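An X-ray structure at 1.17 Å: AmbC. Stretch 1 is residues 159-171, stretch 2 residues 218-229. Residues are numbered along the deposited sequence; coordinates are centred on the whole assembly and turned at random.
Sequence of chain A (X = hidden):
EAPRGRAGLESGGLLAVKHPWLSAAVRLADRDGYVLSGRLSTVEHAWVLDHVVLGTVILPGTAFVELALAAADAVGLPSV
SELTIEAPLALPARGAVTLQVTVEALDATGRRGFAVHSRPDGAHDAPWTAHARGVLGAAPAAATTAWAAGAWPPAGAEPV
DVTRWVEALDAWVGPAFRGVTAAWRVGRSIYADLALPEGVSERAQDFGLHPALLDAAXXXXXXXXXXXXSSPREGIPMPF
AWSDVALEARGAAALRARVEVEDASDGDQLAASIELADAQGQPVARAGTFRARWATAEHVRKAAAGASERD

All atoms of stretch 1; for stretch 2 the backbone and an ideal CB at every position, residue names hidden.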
# COMPACT_ATOMS: atom_id res chain seq x y z
N PRO A 159 -16.64 13.94 -12.83
CA PRO A 159 -15.90 14.20 -11.59
C PRO A 159 -16.33 13.30 -10.45
O PRO A 159 -17.52 12.97 -10.31
CB PRO A 159 -16.22 15.67 -11.28
CG PRO A 159 -16.76 16.19 -12.49
CD PRO A 159 -17.39 15.12 -13.27
N VAL A 160 -15.37 12.94 -9.61
CA VAL A 160 -15.60 12.37 -8.30
C VAL A 160 -15.25 13.47 -7.31
O VAL A 160 -14.11 13.95 -7.29
CB VAL A 160 -14.73 11.13 -8.09
CG1 VAL A 160 -14.88 10.62 -6.67
CG2 VAL A 160 -15.09 10.04 -9.10
N ASP A 161 -16.19 13.86 -6.47
CA ASP A 161 -15.95 14.97 -5.55
C ASP A 161 -15.14 14.43 -4.38
O ASP A 161 -15.67 13.79 -3.47
CB ASP A 161 -17.28 15.54 -5.08
CG ASP A 161 -17.10 16.67 -4.13
OD1 ASP A 161 -15.96 17.05 -3.78
OD2 ASP A 161 -18.14 17.24 -3.72
N VAL A 162 -13.84 14.72 -4.37
CA VAL A 162 -12.99 14.15 -3.33
C VAL A 162 -13.17 14.87 -2.00
O VAL A 162 -12.68 14.37 -0.98
CB VAL A 162 -11.52 14.10 -3.77
CG1 VAL A 162 -11.40 13.34 -5.08
CG2 VAL A 162 -10.95 15.50 -3.89
N THR A 163 -13.88 16.00 -1.98
CA THR A 163 -14.18 16.68 -0.73
C THR A 163 -15.47 16.18 -0.09
O THR A 163 -15.75 16.53 1.06
CB THR A 163 -14.29 18.21 -0.97
OG1 THR A 163 -15.51 18.50 -1.67
CG2 THR A 163 -13.14 18.73 -1.82
N ARG A 164 -16.25 15.38 -0.80
CA ARG A 164 -17.49 14.89 -0.24
C ARG A 164 -17.17 13.96 0.93
O ARG A 164 -16.27 13.10 0.85
CB ARG A 164 -18.30 14.18 -1.30
CG ARG A 164 -19.66 13.76 -0.84
CD ARG A 164 -20.40 13.16 -1.98
NE ARG A 164 -21.87 13.10 -1.83
CZ ARG A 164 -22.50 12.05 -1.32
NH1 ARG A 164 -21.78 11.02 -0.89
NH2 ARG A 164 -23.81 12.01 -1.30
N TRP A 165 -17.90 14.11 2.01
CA TRP A 165 -17.63 13.38 3.23
C TRP A 165 -17.90 11.89 3.02
O TRP A 165 -18.95 11.50 2.49
CB TRP A 165 -18.56 13.94 4.31
CG TRP A 165 -18.40 13.27 5.63
CD1 TRP A 165 -19.10 12.20 6.09
CD2 TRP A 165 -17.56 13.70 6.70
NE1 TRP A 165 -18.72 11.91 7.38
CE2 TRP A 165 -17.80 12.83 7.79
CE3 TRP A 165 -16.67 14.76 6.87
CZ2 TRP A 165 -17.16 12.97 9.01
CZ3 TRP A 165 -16.03 14.90 8.09
CH2 TRP A 165 -16.29 14.01 9.15
N VAL A 166 -16.94 11.09 3.45
CA VAL A 166 -17.07 9.63 3.51
C VAL A 166 -16.76 9.29 4.96
O VAL A 166 -15.61 9.42 5.39
CB VAL A 166 -16.08 8.93 2.56
CG1 VAL A 166 -16.13 7.42 2.74
CG2 VAL A 166 -16.39 9.27 1.13
N GLU A 167 -17.76 8.86 5.72
CA GLU A 167 -17.57 8.71 7.16
C GLU A 167 -16.37 7.83 7.48
O GLU A 167 -15.57 8.16 8.34
CB GLU A 167 -18.84 8.13 7.78
CG GLU A 167 -18.82 8.00 9.28
CD GLU A 167 -19.07 9.28 10.06
OE1 GLU A 167 -19.56 10.27 9.49
OE2 GLU A 167 -18.78 9.28 11.26
N ALA A 168 -16.25 6.68 6.79
CA ALA A 168 -15.22 5.70 7.13
C ALA A 168 -13.81 6.26 6.96
O ALA A 168 -12.87 5.72 7.56
CB ALA A 168 -15.42 4.42 6.32
N LEU A 169 -13.62 7.28 6.12
CA LEU A 169 -12.34 7.95 5.99
C LEU A 169 -12.29 9.21 6.85
O LEU A 169 -11.45 9.37 7.73
CB LEU A 169 -12.05 8.31 4.53
CG LEU A 169 -11.87 7.11 3.61
CD1 LEU A 169 -11.68 7.59 2.21
CD2 LEU A 169 -10.65 6.25 4.03
N ASP A 170 -13.21 10.14 6.58
CA ASP A 170 -13.14 11.50 7.10
C ASP A 170 -13.35 11.57 8.59
O ASP A 170 -12.90 12.54 9.22
CB ASP A 170 -14.11 12.41 6.31
CG ASP A 170 -13.65 12.58 4.90
OD1 ASP A 170 -12.47 12.93 4.72
OD2 ASP A 170 -14.42 12.35 3.95
N ALA A 171 -14.07 10.64 9.20
CA ALA A 171 -14.21 10.67 10.65
C ALA A 171 -12.93 10.33 11.37
O ALA A 171 -12.83 10.57 12.58
CB ALA A 171 -15.32 9.74 11.10
N UNK A 218 -5.87 4.00 -3.17
CA UNK A 218 -6.98 3.34 -2.49
C UNK A 218 -8.02 4.35 -2.02
O UNK A 218 -9.23 4.09 -2.12
CB UNK A 218 -6.47 2.53 -1.30
N UNK A 219 -7.58 5.49 -1.49
CA UNK A 219 -8.52 6.54 -1.08
C UNK A 219 -9.38 6.97 -2.26
O UNK A 219 -10.58 7.21 -2.11
CB UNK A 219 -7.77 7.74 -0.51
N UNK A 220 -8.76 7.13 -3.44
CA UNK A 220 -9.53 7.58 -4.61
C UNK A 220 -10.59 6.56 -4.96
O UNK A 220 -11.74 6.92 -5.25
CB UNK A 220 -8.61 7.82 -5.81
N UNK A 221 -10.22 5.28 -4.95
CA UNK A 221 -11.17 4.21 -5.19
C UNK A 221 -12.31 4.23 -4.18
O UNK A 221 -13.48 4.14 -4.54
CB UNK A 221 -10.46 2.86 -5.15
N UNK A 222 -11.98 4.35 -2.90
CA UNK A 222 -13.02 4.33 -1.88
C UNK A 222 -13.93 5.55 -1.98
O UNK A 222 -15.14 5.44 -1.79
CB UNK A 222 -12.39 4.26 -0.49
N UNK A 223 -13.37 6.73 -2.27
CA UNK A 223 -14.23 7.89 -2.40
C UNK A 223 -15.17 7.76 -3.58
O UNK A 223 -16.31 8.21 -3.52
CB UNK A 223 -13.39 9.16 -2.54
N UNK A 224 -14.72 7.12 -4.64
CA UNK A 224 -15.59 6.86 -5.77
C UNK A 224 -16.65 5.82 -5.42
O UNK A 224 -17.83 5.99 -5.74
CB UNK A 224 -14.77 6.40 -6.97
N UNK A 225 -16.27 4.75 -4.73
CA UNK A 225 -17.19 3.64 -4.46
C UNK A 225 -18.14 3.89 -3.28
O UNK A 225 -19.24 3.32 -3.27
CB UNK A 225 -16.38 2.37 -4.19
N UNK A 226 -17.73 4.66 -2.27
CA UNK A 226 -18.53 4.93 -1.07
C UNK A 226 -19.21 6.29 -1.15
O UNK A 226 -19.75 6.78 -0.14
CB UNK A 226 -17.65 4.86 0.18
N UNK A 227 -19.22 6.90 -2.32
CA UNK A 227 -19.65 8.25 -2.51
C UNK A 227 -21.07 8.36 -3.02
O UNK A 227 -21.94 7.52 -2.75
CB UNK A 227 -18.70 8.96 -3.47
N UNK A 228 -21.31 9.42 -3.77
CA UNK A 228 -22.65 9.79 -4.18
C UNK A 228 -23.32 8.65 -4.94
O UNK A 228 -22.74 8.08 -5.87
CB UNK A 228 -22.61 11.05 -5.04
N UNK A 229 -24.55 8.33 -4.54
CA UNK A 229 -25.32 7.28 -5.17
C UNK A 229 -25.04 5.89 -4.66
O UNK A 229 -25.73 4.94 -5.07
CB UNK A 229 -25.07 7.31 -6.68

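Residues 218 to 225 form the end of a helix, so only some positions can meet stretch 1. At position 218 the ideal CB has nothing of stretch 1 within 5.5 Å, and these contacts leave the choice open; the residue is Leu 218.

Position 219 points sideways, its CB 4.8 Å from CD1 of Leu 169. That methyl group favours an aliphatic stem but does not decide what lies beyond it. The residue is Gln 219, whose amide is hydrogen-bonded elsewhere in the structure. Positions 220 and 221 find no stretch 1 atom near their CB atoms, so helical geometry is the main constraint; they are Ala 220 and Leu 221.

Position 222 points toward stretch 1, its CB 4.3 Å from CD1 of Leu 169. An apolar side chain is expected, and leucine, isoleucine, valine or methionine could serve. Leu 222 packs its CD1 4.3 Å from CD2 of Leu 169.

Position 223 also points toward stretch 1, and here the surroundings are more specific. Its CB lies 4.6 Å from CG1 of Val 160 and 4.7 Å from CG2 of Val 166, so the first part of the side chain should be apolar. Farther out wait the carboxylate of Asp 170 and the carbonyl oxygens of Val 162 and Arg 164. A long, cationic side chain answers both demands: lysine is conceivable, but arginine can offer two nitrogens to one carboxylate. Arg 223 does so, with an extended chain (chi1 m, chi2 and chi3 t). NH2 donates to OD1 of Asp 170 at 2.9 Å and NH1 to OD2 of Asp 170 at 3.1 Å, making a two-pronged salt bridge. The same OD2 of Asp 170 accepts from N of Val 166 (2.9 Å), which helps hold the carboxylate in place. CD1 of Leu 169 lies over one guanidinium face and O of Val 162 over the other. Water 1 links NH1 of Arg 223 to the carbonyl oxygens of Asp 161 and Arg 164.

At position 224 the CB points sideways, 4.2 Å from CG2 of Val 160, so a small apolar group fits well, though a larger one is not excluded. Ala 224 supplies a methyl group against that valine. Position 225 is out of reach and could well be polar; it is Glu 225.

Position 226, the first to leave helical angles, points toward stretch 1 with its CB 3.9 Å from CG1 of Val 166. Any of several aliphatic residues would suit; Leu 226 packs against this valine.

At position 227 an ideal CB would lie 2.5 Å from O of Arg 223, the carbonyl oxygen four residues back, which is a clash. Glycine avoids it, and Gly 227 is found.

Position 228 places its CB 3.9 Å from CZ of Arg 164, where a small side chain suffices. Ala 228 sets its methyl there. Position 229 has a positive phi of 85°, and a CB would be jammed against the preceding carbonyl oxygen; the residue is Gly 229.

Stretch 2, residues 218-229: LQALLRAELGAG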
# COMPACT_ATOMS: atom_id res chain seq x y z
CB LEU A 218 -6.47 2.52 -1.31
CG LEU A 218 -5.37 1.50 -1.60
CD1 LEU A 218 -5.05 0.75 -0.32
CD2 LEU A 218 -5.79 0.60 -2.73
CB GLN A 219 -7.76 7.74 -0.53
CG GLN A 219 -7.00 7.51 0.76
CD GLN A 219 -5.90 8.53 0.95
OE1 GLN A 219 -6.06 9.68 0.55
NE2 GLN A 219 -4.77 8.10 1.51
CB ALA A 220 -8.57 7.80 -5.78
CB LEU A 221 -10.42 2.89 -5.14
CG LEU A 221 -11.31 1.66 -5.20
CD1 LEU A 221 -12.11 1.65 -6.49
CD2 LEU A 221 -10.49 0.44 -5.10
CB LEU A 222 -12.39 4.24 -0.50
CG LEU A 222 -11.69 2.94 -0.17
CD1 LEU A 222 -10.98 3.01 1.18
CD2 LEU A 222 -12.64 1.76 -0.22
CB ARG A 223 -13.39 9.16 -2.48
CG ARG A 223 -12.74 9.50 -1.14
CD ARG A 223 -11.94 10.77 -1.15
NE ARG A 223 -11.37 11.03 0.15
CZ ARG A 223 -12.03 11.48 1.21
NH1 ARG A 223 -13.29 11.88 1.14
NH2 ARG A 223 -11.41 11.54 2.38
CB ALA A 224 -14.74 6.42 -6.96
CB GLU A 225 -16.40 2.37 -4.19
CG GLU A 225 -15.76 1.85 -5.44
CD GLU A 225 -16.73 1.05 -6.29
OE1 GLU A 225 -17.53 0.28 -5.70
OE2 GLU A 225 -16.72 1.19 -7.53
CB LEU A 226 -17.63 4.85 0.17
CG LEU A 226 -17.35 3.44 0.72
CD1 LEU A 226 -16.72 2.48 -0.29
CD2 LEU A 226 -16.48 3.53 1.96
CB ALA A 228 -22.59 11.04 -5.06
O HOH W 1 -15.17 12.05 -1.35
O HOH W 2 -22.18 8.39 0.53
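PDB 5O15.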